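Local coordinates for enoyl-[acyl-carrier-protein] reductase [FMN] (Thermotoga maritima, PDB 5GVJ), which probably reduces enoyl-[acyl-carrier-protein] substrates with NADH through an FMN cofactor, at residues A[131-136]-A[163-168]; A[51-56]-A[83-88]; A[34-39]-A[62-67]. The protein carries 1 engineered substitution. All blocks are in the same frame, centred on the assembly; numbering follows the deposited sequence.

All three contacts join neighbouring parts of a TIM-type beta/alpha barrel. From the N terminus, contact 3 opens at the end of helix 28-36, and contact 2 opens on helix 50-63 before contact 3 closes at residues 62-67. Contact 2 closes on helix 79-88. These two loops therefore cross and share helix 50-63, although their nearest atoms stay about 6 Å apart. Contact 1 follows in series, bringing the entry to strand 136-139 beside that to strand 167-170; its centre lies about 24 and 23 Å from those of contacts 2 and 3. Contact 2 pairs outer helices, contact 3 ties the end of helix 28-36 to the turn before strand 68-73, and contact 1 pairs neighbouring strands.

Contact 1: A[131-136]-A[163-168]; sequences AGADAV and VNIPVI
Val136 and Ile165 meet at about a right angle, CG1 of the valine lying 3.6 Å from CD1 of the isoleucine. Ile165 reaches this spot because its CG1 takes the crowded position between backbone N and carbonyl carbon (chi1 55°), and the chain then runs on extended to CD1. Its other branch turns to the opposing backbone: CG2 packs 3.6 Å from Ala133 O, while CB faces the carbonyl of Asp134. The isoleucine thus lies along the loop that leads into strand 136-139, with Ala133 CB a looser 4.2 Å from CD1.

Val136 uses its second branch as well, CG2 touching Val167 CG2 at 3.9 Å on the same face of the sheet. Here strands 136-139 and 167-170, neighbours in the barrel, begin their parallel pairing. Val136 N donates to Pro166 O (3.1 Å), and Ile168 N donates to Val136 O at 2.7 Å. Val136 is therefore gripped by the residues flanking its bridge partner Val167, the usual parallel-strand pattern. Ala135 lies beside this start of the ladder, its CB 3.3 Å from Pro166 O. The side chain of Ile168 comes about 4 Å from that of Gln191, which binds FMN in another structure of this protein.

Around the pair, Val128 of helix 122-130 packs on Ala133 and Val136, and Glu129 of that helix accepts bonds from the backbone N atoms of Asn164 and Ile165. Ala135 and Ile168 instead meet Ile116 of strand 114-119, while helix 6-11 lies against Ala135 through Leu10 and against Pro166 through Arg6 and Val7.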
ATOM      1  N   ALA A 131      21.401   2.010 -16.156  1.00 21.94           N
ATOM      2  CA  ALA A 131      22.735   2.379 -15.701  1.00 24.25           C
ATOM      3  C   ALA A 131      23.466   1.245 -14.983  1.00 24.21           C
ATOM      4  O   ALA A 131      24.602   1.449 -14.542  1.00 23.39           O
ATOM      5  CB  ALA A 131      22.639   3.601 -14.784  1.00 20.82           C
ATOM      6  N   GLY A 132      22.854   0.071 -14.842  1.00 19.15           N
ATOM      7  CA  GLY A 132      23.542  -1.107 -14.364  1.00 18.67           C
ATOM      8  C   GLY A 132      23.161  -1.608 -12.976  1.00 21.69           C
ATOM      9  O   GLY A 132      23.835  -2.501 -12.456  1.00 17.97           O
ATOM     10  N   ALA A 133      22.103  -1.088 -12.367  1.00 21.95           N
ATOM     11  CA  ALA A 133      21.729  -1.570 -11.044  1.00 16.64           C
ATOM     12  C   ALA A 133      21.466  -3.074 -11.070  1.00 15.21           C
ATOM     13  O   ALA A 133      20.922  -3.613 -12.042  1.00 19.08           O
ATOM     14  CB  ALA A 133      20.505  -0.815 -10.525  1.00 15.32           C
ATOM     15  N   ASP A 134      21.866  -3.754  -9.994  1.00 17.56           N
ATOM     16  CA  ASP A 134      21.639  -5.192  -9.880  1.00 15.73           C
ATOM     17  C   ASP A 134      20.231  -5.510  -9.417  1.00 16.16           C
ATOM     18  O   ASP A 134      19.709  -6.578  -9.737  1.00 18.23           O
ATOM     19  CB  ASP A 134      22.646  -5.817  -8.912  1.00 17.01           C
ATOM     20  CG  ASP A 134      24.071  -5.700  -9.419  1.00 22.80           C
ATOM     21  OD1 ASP A 134      24.447  -6.509 -10.295  1.00 23.73           O
ATOM     22  OD2 ASP A 134      24.797  -4.791  -8.974  1.00 19.58           O
ATOM     23  N   ALA A 135      19.622  -4.611  -8.652  1.00 17.72           N
ATOM     24  CA  ALA A 135      18.254  -4.766  -8.178  1.00 17.17           C
ATOM     25  C   ALA A 135      17.808  -3.384  -7.739  1.00 14.70           C
ATOM     26  O   ALA A 135      18.607  -2.452  -7.707  1.00 15.89           O
ATOM     27  CB  ALA A 135      18.161  -5.780  -7.026  1.00 15.94           C
ATOM     28  N   VAL A 136      16.526  -3.248  -7.407  1.00 14.82           N
ATOM     29  CA  VAL A 136      16.017  -1.975  -6.914  1.00 11.45           C
ATOM     30  C   VAL A 136      15.106  -2.229  -5.735  1.00 14.08           C
ATOM     31  O   VAL A 136      14.398  -3.241  -5.681  1.00 15.87           O
ATOM     32  CB  VAL A 136      15.269  -1.158  -7.992  1.00 13.81           C
ATOM     33  CG1 VAL A 136      16.201  -0.818  -9.124  1.00 17.91           C
ATOM     34  CG2 VAL A 136      14.053  -1.918  -8.486  1.00 15.82           C
ATOM     35  N   VAL A 163      10.837  -3.396 -14.997  1.00 17.64           N
ATOM     36  CA  VAL A 163      12.242  -3.788 -15.075  1.00 17.04           C
ATOM     37  C   VAL A 163      12.346  -5.307 -15.120  1.00 23.66           C
ATOM     38  O   VAL A 163      11.422  -6.035 -14.744  1.00 23.45           O
ATOM     39  CB  VAL A 163      13.067  -3.231 -13.897  1.00 17.31           C
ATOM     40  CG1 VAL A 163      13.036  -1.710 -13.912  1.00 19.53           C
ATOM     41  CG2 VAL A 163      12.529  -3.770 -12.562  1.00 15.92           C
ATOM     42  N   ASN A 164      13.498  -5.789 -15.587  1.00 17.82           N
ATOM     43  CA  ASN A 164      13.787  -7.212 -15.500  1.00 18.68           C
ATOM     44  C   ASN A 164      14.642  -7.584 -14.291  1.00 18.42           C
ATOM     45  O   ASN A 164      14.654  -8.759 -13.909  1.00 19.20           O
ATOM     46  CB  ASN A 164      14.474  -7.702 -16.782  1.00 21.55           C
ATOM     47  CG  ASN A 164      13.494  -7.947 -17.909  1.00 27.40           C
ATOM     48  OD1 ASN A 164      12.449  -8.558 -17.707  1.00 31.54           O
ATOM     49  ND2 ASN A 164      13.824  -7.465 -19.105  1.00 25.67           N
ATOM     50  N   ILE A 165      15.351  -6.630 -13.689  1.00 16.39           N
ATOM     51  CA  ILE A 165      16.169  -6.910 -12.504  1.00 16.77           C
ATOM     52  C   ILE A 165      15.229  -7.142 -11.325  1.00 17.53           C
ATOM     53  O   ILE A 165      14.075  -6.697 -11.376  1.00 17.13           O
ATOM     54  CB  ILE A 165      17.156  -5.771 -12.202  1.00 15.09           C
ATOM     55  CG1 ILE A 165      16.422  -4.434 -12.063  1.00 16.47           C
ATOM     56  CG2 ILE A 165      18.221  -5.677 -13.287  1.00 19.52           C
ATOM     57  CD1 ILE A 165      17.292  -3.314 -11.523  1.00 16.89           C
ATOM     58  N   PRO A 166      15.664  -7.823 -10.263  1.00 18.53           N
ATOM     59  CA  PRO A 166      14.763  -8.072  -9.130  1.00 17.83           C
ATOM     60  C   PRO A 166      14.371  -6.788  -8.424  1.00 17.83           C
ATOM     61  O   PRO A 166      15.149  -5.835  -8.339  1.00 15.29           O
ATOM     62  CB  PRO A 166      15.591  -8.969  -8.203  1.00 18.12           C
ATOM     63  CG  PRO A 166      16.587  -9.619  -9.102  1.00 19.08           C
ATOM     64  CD  PRO A 166      16.933  -8.557 -10.125  1.00 15.93           C
ATOM     65  N   VAL A 167      13.146  -6.790  -7.894  1.00 13.61           N
ATOM     66  CA  VAL A 167      12.602  -5.679  -7.126  1.00 12.34           C
ATOM     67  C   VAL A 167      12.475  -6.116  -5.673  1.00 15.71           C
ATOM     68  O   VAL A 167      12.029  -7.235  -5.385  1.00 16.93           O
ATOM     69  CB  VAL A 167      11.237  -5.230  -7.690  1.00 13.26           C
ATOM     70  CG1 VAL A 167      10.596  -4.180  -6.783  1.00 14.41           C
ATOM     71  CG2 VAL A 167      11.421  -4.665  -9.107  1.00 16.05           C
ATOM     72  N   ILE A 168      12.874  -5.238  -4.760  1.00 13.27           N
ATOM     73  CA  ILE A 168      12.734  -5.461  -3.329  1.00 16.50           C
ATOM     74  C   ILE A 168      11.710  -4.460  -2.814  1.00 15.82           C
ATOM     75  O   ILE A 168      11.823  -3.257  -3.083  1.00 15.74           O
ATOM     76  CB  ILE A 168      14.087  -5.320  -2.609  1.00 12.45           C
ATOM     77  CG1 ILE A 168      15.106  -6.278  -3.238  1.00 13.05           C
ATOM     78  CG2 ILE A 168      13.942  -5.588  -1.119  1.00 13.01           C
ATOM     79  CD1 ILE A 168      16.531  -6.119  -2.711  1.00 12.46           C
TER

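Contact 2: A[51-56]-A[83-88]; sequences DDLRKA and VKVCIE
The Arg54 guanidinium has Val85 over one face, with CG2 standing 3.9 Å above the plane and displaced from the centre of the group. Two charged groups lie at its edges, near the plane: Asp51, on the same helix, and Lys84, across the contact. Asp51 OD1 forms a salt bridge with Arg54 NH1 at 3.3 Å, whereas NH2 comes within 3.9 Å of Lys84 NZ. Two like charges are thus brought close together, and the Asp51 carboxylate would be expected to ease their repulsion. Arg54 arrives here with CG anti to its carbonyl carbon (chi1 -79°) and an extended chain from CG to NE, which carries the guanidinium to the neighbouring helix although CB does not point at it. Lys84 comes back toward it by bending at chi2 and chi4.

Next to these charged groups the contact is apolar and centres on Val85. Its CG1 reaches between the two helix residues opposite, touching Arg54 CG at 3.8 Å and, equally close, Leu53 CD2. The isobutyl group of Leu53, with CG anti to the backbone N (chi1 178°), runs antiparallel to the valine side chain, its CD2 also reaching Cys86 SG (4.1 Å). Pro50 and Ile57 also touch Val85, which therefore sits as a knob in a hole formed by Pro50, Leu53, Arg54 and Ile57.

The axes of the two short segments pass 9.8 Å apart and cross at -30°, as neighbouring outer helices of the barrel. Val70 of strand 68-73 underlies both Leu53 and Cys86, Ile72 of that strand touches Val83 and Cys86, and helix 102-110 packs against Val83 and Ile87 beyond.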
ATOM      1  N   ASP A  51      35.843   7.701   8.168  1.00 27.67           N
ATOM      2  CA  ASP A  51      36.459   6.958   9.263  1.00 30.23           C
ATOM      3  C   ASP A  51      35.422   6.168  10.046  1.00 29.46           C
ATOM      4  O   ASP A  51      35.653   5.007  10.394  1.00 28.39           O
ATOM      5  CB  ASP A  51      37.210   7.909  10.196  1.00 40.44           C
ATOM      6  CG  ASP A  51      38.644   8.137   9.763  1.00 50.29           C
ATOM      7  OD1 ASP A  51      39.320   7.142   9.421  1.00 51.33           O
ATOM      8  OD2 ASP A  51      39.093   9.307   9.768  1.00 55.35           O
ATOM      9  N   ASP A  52      34.276   6.789  10.337  1.00 28.18           N
ATOM     10  CA  ASP A  52      33.197   6.108  11.045  1.00 25.12           C
ATOM     11  C   ASP A  52      32.744   4.858  10.298  1.00 26.78           C
ATOM     12  O   ASP A  52      32.554   3.794  10.903  1.00 23.60           O
ATOM     13  CB  ASP A  52      32.018   7.064  11.229  1.00 26.99           C
ATOM     14  CG  ASP A  52      32.402   8.331  11.956  1.00 32.04           C
ATOM     15  OD1 ASP A  52      33.195   8.239  12.916  1.00 31.29           O
ATOM     16  OD2 ASP A  52      31.905   9.415  11.575  1.00 31.43           O
ATOM     17  N   LEU A  53      32.550   4.973   8.977  1.00 24.52           N
ATOM     18  CA  LEU A  53      32.118   3.819   8.196  1.00 21.01           C
ATOM     19  C   LEU A  53      33.163   2.713   8.207  1.00 21.27           C
ATOM     20  O   LEU A  53      32.813   1.535   8.326  1.00 20.84           O
ATOM     21  CB  LEU A  53      31.799   4.227   6.757  1.00 19.62           C
ATOM     22  CG  LEU A  53      31.371   3.060   5.859  1.00 18.93           C
ATOM     23  CD1 LEU A  53      30.199   2.295   6.471  1.00 17.83           C
ATOM     24  CD2 LEU A  53      30.996   3.560   4.478  1.00 18.54           C
ATOM     25  N   ARG A  54      34.450   3.065   8.067  1.00 23.89           N
ATOM     26  CA  ARG A  54      35.502   2.054   8.128  1.00 23.15           C
ATOM     27  C   ARG A  54      35.421   1.254   9.421  1.00 24.27           C
ATOM     28  O   ARG A  54      35.450   0.017   9.403  1.00 23.65           O
ATOM     29  CB  ARG A  54      36.884   2.699   8.005  1.00 27.69           C
ATOM     30  CG  ARG A  54      37.292   3.068   6.607  1.00 31.39           C
ATOM     31  CD  ARG A  54      38.767   3.486   6.534  1.00 30.84           C
ATOM     32  NE  ARG A  54      38.990   4.246   5.310  1.00 34.88           N
ATOM     33  CZ  ARG A  54      38.937   5.572   5.234  1.00 37.25           C
ATOM     34  NH1 ARG A  54      38.699   6.289   6.323  1.00 38.08           N
ATOM     35  NH2 ARG A  54      39.128   6.180   4.067  1.00 39.41           N
ATOM     36  N   LYS A  55      35.347   1.954  10.561  1.00 22.67           N
ATOM     37  CA  LYS A  55      35.235   1.268  11.849  1.00 26.48           C
ATOM     38  C   LYS A  55      33.983   0.412  11.899  1.00 22.69           C
ATOM     39  O   LYS A  55      34.027  -0.748  12.336  1.00 21.80           O
ATOM     40  CB  LYS A  55      35.203   2.269  13.009  1.00 28.81           C
ATOM     41  CG  LYS A  55      36.097   3.483  12.873  1.00 33.42           C
ATOM     42  CD  LYS A  55      37.473   3.298  13.451  1.00 41.00           C
ATOM     43  CE  LYS A  55      37.938   4.602  14.089  1.00 42.79           C
ATOM     44  NZ  LYS A  55      38.825   5.377  13.166  1.00 50.97           N
ATOM     45  N   ALA A  56      32.852   0.973  11.446  1.00 24.53           N
ATOM     46  CA  ALA A  56      31.597   0.243  11.468  1.00 21.43           C
ATOM     47  C   ALA A  56      31.719  -1.062  10.702  1.00 20.16           C
ATOM     48  O   ALA A  56      31.294  -2.120  11.184  1.00 18.53           O
ATOM     49  CB  ALA A  56      30.482   1.114  10.887  1.00 22.01           C
ATOM     50  N   VAL A  83      31.387   6.070  -0.824  1.00 25.23           N
ATOM     51  CA  VAL A  83      31.422   5.077  -1.897  1.00 22.42           C
ATOM     52  C   VAL A  83      32.821   4.488  -2.031  1.00 22.34           C
ATOM     53  O   VAL A  83      32.993   3.273  -2.185  1.00 22.88           O
ATOM     54  CB  VAL A  83      30.948   5.711  -3.220  1.00 24.35           C
ATOM     55  CG1 VAL A  83      31.232   4.785  -4.396  1.00 22.66           C
ATOM     56  CG2 VAL A  83      29.455   6.069  -3.156  1.00 19.77           C
ATOM     57  N   LYS A  84      33.845   5.346  -1.994  1.00 23.66           N
ATOM     58  CA  LYS A  84      35.230   4.881  -2.081  1.00 25.51           C
ATOM     59  C   LYS A  84      35.572   3.950  -0.919  1.00 23.91           C
ATOM     60  O   LYS A  84      36.241   2.930  -1.117  1.00 22.13           O
ATOM     61  CB  LYS A  84      36.152   6.109  -2.165  1.00 26.95           C
ATOM     62  CG  LYS A  84      37.464   6.145  -1.373  1.00 35.01           C
ATOM     63  CD  LYS A  84      38.568   5.260  -1.937  1.00 44.05           C
ATOM     64  CE  LYS A  84      39.737   5.196  -0.959  1.00 42.96           C
ATOM     65  NZ  LYS A  84      39.204   4.791   0.397  1.00 42.79           N
ATOM     66  N   VAL A  85      35.082   4.253   0.292  1.00 20.73           N
ATOM     67  CA  VAL A  85      35.269   3.326   1.409  1.00 23.32           C
ATOM     68  C   VAL A  85      34.669   1.964   1.079  1.00 18.57           C
ATOM     69  O   VAL A  85      35.271   0.920   1.356  1.00 19.24           O
ATOM     70  CB  VAL A  85      34.660   3.893   2.709  1.00 20.38           C
ATOM     71  CG1 VAL A  85      34.707   2.831   3.820  1.00 20.45           C
ATOM     72  CG2 VAL A  85      35.384   5.158   3.150  1.00 25.38           C
ATOM     73  N   CYS A  86      33.464   1.949   0.505  1.00 18.55           N
ATOM     74  CA  CYS A  86      32.804   0.678   0.228  1.00 16.43           C
ATOM     75  C   CYS A  86      33.586  -0.139  -0.784  1.00 15.16           C
ATOM     76  O   CYS A  86      33.616  -1.371  -0.710  1.00 17.63           O
ATOM     77  CB  CYS A  86      31.376   0.925  -0.274  1.00 18.61           C
ATOM     78  SG  CYS A  86      30.285   1.450   1.067  1.00 19.83           S
ATOM     79  N   ILE A  87      34.211   0.530  -1.750  1.00 16.33           N
ATOM     80  CA  ILE A  87      35.038  -0.170  -2.728  1.00 17.52           C
ATOM     81  C   ILE A  87      36.281  -0.758  -2.056  1.00 20.49           C
ATOM     82  O   ILE A  87      36.605  -1.942  -2.232  1.00 21.29           O
ATOM     83  CB  ILE A  87      35.399   0.793  -3.872  1.00 20.63           C
ATOM     84  CG1 ILE A  87      34.148   1.071  -4.723  1.00 18.10           C
ATOM     85  CG2 ILE A  87      36.563   0.249  -4.688  1.00 19.38           C
ATOM     86  CD1 ILE A  87      34.282   2.223  -5.712  1.00 22.74           C
ATOM     87  N   GLU A  88      36.968   0.049  -1.238  1.00 21.33           N
ATOM     88  CA  GLU A  88      38.243  -0.382  -0.664  1.00 24.90           C
ATOM     89  C   GLU A  88      38.053  -1.503   0.354  1.00 23.01           C
ATOM     90  O   GLU A  88      38.889  -2.410   0.449  1.00 19.72           O
ATOM     91  CB  GLU A  88      38.975   0.808  -0.035  1.00 29.24           C
ATOM     92  CG  GLU A  88      39.334   1.896  -1.039  1.00 35.56           C
ATOM     93  CD  GLU A  88      40.153   1.413  -2.242  1.00 41.30           C
ATOM     94  OE1 GLU A  88      39.937   1.904  -3.383  1.00 39.92           O
ATOM     95  OE2 GLU A  88      41.010   0.533  -2.049  1.00 45.73           O
TER

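Contact 3: A[34-39]-A[62-67]; sequences VSEAGG and QKTDKP
Glu36 sets CG anti to its backbone N (chi1 -176°) and then bends at chi2 (57°), which swings its carboxylate alongside Thr64, whose OG1 is likewise anti to N. The two motifs brought together are a Schellman motif, where Gly38 with positive phi ends helix 28-36, and an ST turn at Thr64, which leads from helix 50-63 toward strand 68-73 of the barrel. Thr64 OG1 donates to Glu36 OE1 at 2.7 Å, meeting the oxygen nearly in line with its C-O bond. The same hydroxyl accepts from Lys66 N at 3.1 Å, a nearly straight bond (167° at the hydrogen) that makes the ST turn, and so the threonine is held by a partner on each segment.

Lys66 crosses Glu36 at about a right angle, its chain fully extended beyond CG and its CD 3.3 Å from Ser35 O. At the tip, NZ donates to the Glu36 backbone O at 2.9 Å, tilted out of that carbonyl's plane. The Glu36 OE2 to Lys66 NZ salt bridge is long, at 3.6 Å. A positive charge placed at the carboxyl end of a helix should be favoured by the helix dipole.

Deeper in, the buried Ser35 OG donates to Pro67 O at 2.6 Å, in the carbonyl plane, and also bonds to Gly41 N. It thereby links the helix end to the starts of two adjacent strands, 41-44 and 68-73. Beside the threonine, one water donates to Glu36 OE1 at 2.9 Å and accepts from Asp65 N, bridging the carboxylate to the backbone of the turn.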
ATOM      1  N   VAL A  34      21.276  -9.237  11.917  1.00 12.35           N
ATOM      2  CA  VAL A  34      20.426  -9.607  10.788  1.00 13.00           C
ATOM      3  C   VAL A  34      21.196 -10.480   9.791  1.00 13.41           C
ATOM      4  O   VAL A  34      20.687 -11.500   9.316  1.00 13.52           O
ATOM      5  CB  VAL A  34      19.851  -8.343  10.122  1.00 13.64           C
ATOM      6  CG1 VAL A  34      19.025  -8.723   8.895  1.00 12.60           C
ATOM      7  CG2 VAL A  34      18.956  -7.584  11.105  1.00 15.88           C
ATOM      8  N   SER A  35      22.442 -10.108   9.476  1.00 15.52           N
ATOM      9  CA  SER A  35      23.229 -10.893   8.524  1.00 14.11           C
ATOM     10  C   SER A  35      23.541 -12.285   9.064  1.00 15.13           C
ATOM     11  O   SER A  35      23.434 -13.275   8.337  1.00 13.70           O
ATOM     12  CB  SER A  35      24.520 -10.155   8.174  1.00 14.36           C
ATOM     13  OG  SER A  35      24.281  -9.109   7.236  1.00 14.31           O
ATOM     14  N   GLU A  36      23.940 -12.390  10.331  1.00 17.87           N
ATOM     15  CA  GLU A  36      24.238 -13.715  10.879  1.00 17.37           C
ATOM     16  C   GLU A  36      22.990 -14.593  10.912  1.00 18.10           C
ATOM     17  O   GLU A  36      23.079 -15.807  10.692  1.00 15.04           O
ATOM     18  CB  GLU A  36      24.856 -13.588  12.273  1.00 19.09           C
ATOM     19  CG  GLU A  36      25.308 -14.922  12.899  1.00 17.25           C
ATOM     20  CD  GLU A  36      26.304 -15.679  12.033  1.00 23.16           C
ATOM     21  OE1 GLU A  36      27.098 -15.021  11.318  1.00 20.92           O
ATOM     22  OE2 GLU A  36      26.298 -16.936  12.070  1.00 20.41           O
ATOM     23  N   ALA A  37      21.816 -13.988  11.120  1.00 16.53           N
ATOM     24  CA  ALA A  37      20.545 -14.706  11.065  1.00 18.92           C
ATOM     25  C   ALA A  37      20.112 -15.081   9.650  1.00 21.29           C
ATOM     26  O   ALA A  37      19.036 -15.672   9.502  1.00 16.20           O
ATOM     27  CB  ALA A  37      19.442 -13.875  11.713  1.00 17.70           C
ATOM     28  N   GLY A  38      20.879 -14.726   8.614  1.00 15.69           N
ATOM     29  CA  GLY A  38      20.586 -15.166   7.261  1.00 16.42           C
ATOM     30  C   GLY A  38      19.924 -14.150   6.344  1.00 14.86           C
ATOM     31  O   GLY A  38      19.694 -14.464   5.170  1.00 15.94           O
ATOM     32  N   GLY A  39      19.604 -12.963   6.841  1.00 15.31           N
ATOM     33  CA  GLY A  39      19.100 -11.877   6.025  1.00 13.74           C
ATOM     34  C   GLY A  39      20.233 -10.973   5.598  1.00 16.81           C
ATOM     35  O   GLY A  39      21.406 -11.353   5.627  1.00 15.55           O
ATOM     36  N   GLN A  62      33.883  -8.419  12.617  1.00 18.85           N
ATOM     37  CA  GLN A  62      34.292  -9.158  13.805  1.00 22.89           C
ATOM     38  C   GLN A  62      33.187 -10.076  14.314  1.00 25.84           C
ATOM     39  O   GLN A  62      33.483 -11.077  14.977  1.00 18.13           O
ATOM     40  CB  GLN A  62      34.721  -8.188  14.909  1.00 24.55           C
ATOM     41  CG  GLN A  62      35.965  -7.391  14.529  1.00 27.54           C
ATOM     42  CD  GLN A  62      36.320  -6.333  15.544  1.00 36.57           C
ATOM     43  OE1 GLN A  62      35.737  -6.272  16.623  1.00 37.56           O
ATOM     44  NE2 GLN A  62      37.287  -5.484  15.197  1.00 44.47           N
ATOM     45  N   LYS A  63      31.927  -9.779  14.003  1.00 18.24           N
ATOM     46  CA  LYS A  63      30.815 -10.609  14.446  1.00 20.82           C
ATOM     47  C   LYS A  63      30.365 -11.640  13.411  1.00 23.08           C
ATOM     48  O   LYS A  63      30.070 -12.780  13.777  1.00 23.69           O
ATOM     49  CB  LYS A  63      29.623  -9.729  14.827  1.00 22.72           C
ATOM     50  CG  LYS A  63      29.806  -8.940  16.119  1.00 22.65           C
ATOM     51  CD  LYS A  63      28.647  -7.974  16.304  1.00 23.62           C
ATOM     52  CE  LYS A  63      28.443  -7.567  17.755  1.00 27.12           C
ATOM     53  NZ  LYS A  63      29.536  -6.665  18.205  1.00 29.15           N
ATOM     54  N   THR A  64      30.289 -11.288  12.128  1.00 18.64           N
ATOM     55  CA  THR A  64      29.773 -12.218  11.131  1.00 18.09           C
ATOM     56  C   THR A  64      30.619 -12.191   9.864  1.00 17.44           C
ATOM     57  O   THR A  64      31.136 -11.147   9.461  1.00 16.69           O
ATOM     58  CB  THR A  64      28.317 -11.899  10.765  1.00 17.11           C
ATOM     59  OG1 THR A  64      27.839 -12.862   9.816  1.00 17.43           O
ATOM     60  CG2 THR A  64      28.226 -10.512  10.140  1.00 12.87           C
ATOM     61  N   ASP A  65      30.713 -13.352   9.217  1.00 16.57           N
ATOM     62  CA  ASP A  65      31.344 -13.498   7.914  1.00 17.92           C
ATOM     63  C   ASP A  65      30.352 -13.390   6.756  1.00 16.95           C
ATOM     64  O   ASP A  65      30.767 -13.453   5.594  1.00 16.28           O
ATOM     65  CB  ASP A  65      32.061 -14.849   7.822  1.00 17.72           C
ATOM     66  CG  ASP A  65      33.130 -15.025   8.894  1.00 28.01           C
ATOM     67  OD1 ASP A  65      33.782 -14.025   9.264  1.00 27.34           O
ATOM     68  OD2 ASP A  65      33.319 -16.170   9.363  1.00 30.99           O
ATOM     69  N   LYS A  66      29.063 -13.230   7.042  1.00 14.41           N
ATOM     70  CA  LYS A  66      28.024 -13.305   6.022  1.00 14.63           C
ATOM     71  C   LYS A  66      27.831 -11.965   5.320  1.00 14.99           C
ATOM     72  O   LYS A  66      28.269 -10.926   5.808  1.00 14.23           O
ATOM     73  CB  LYS A  66      26.714 -13.776   6.659  1.00 15.74           C
ATOM     74  CG  LYS A  66      26.846 -15.190   7.210  1.00 20.47           C
ATOM     75  CD  LYS A  66      25.548 -15.735   7.769  1.00 17.01           C
ATOM     76  CE  LYS A  66      25.818 -17.061   8.491  1.00 19.91           C
ATOM     77  NZ  LYS A  66      24.538 -17.662   8.987  1.00 21.72           N
ATOM     78  N   PRO A  67      27.170 -11.951   4.158  1.00 15.32           N
ATOM     79  CA  PRO A  67      27.021 -10.692   3.419  1.00 15.03           C
ATOM     80  C   PRO A  67      26.286  -9.633   4.225  1.00 14.39           C
ATOM     81  O   PRO A  67      25.496  -9.916   5.130  1.00 16.77           O
ATOM     82  CB  PRO A  67      26.218 -11.095   2.175  1.00 15.04           C
ATOM     83  CG  PRO A  67      26.544 -12.531   1.965  1.00 18.14           C
ATOM     84  CD  PRO A  67      26.731 -13.112   3.363  1.00 15.62           C
TER
HETATM   85  O   HOH W   1      29.646 -15.572  10.137  1.00 25.40           O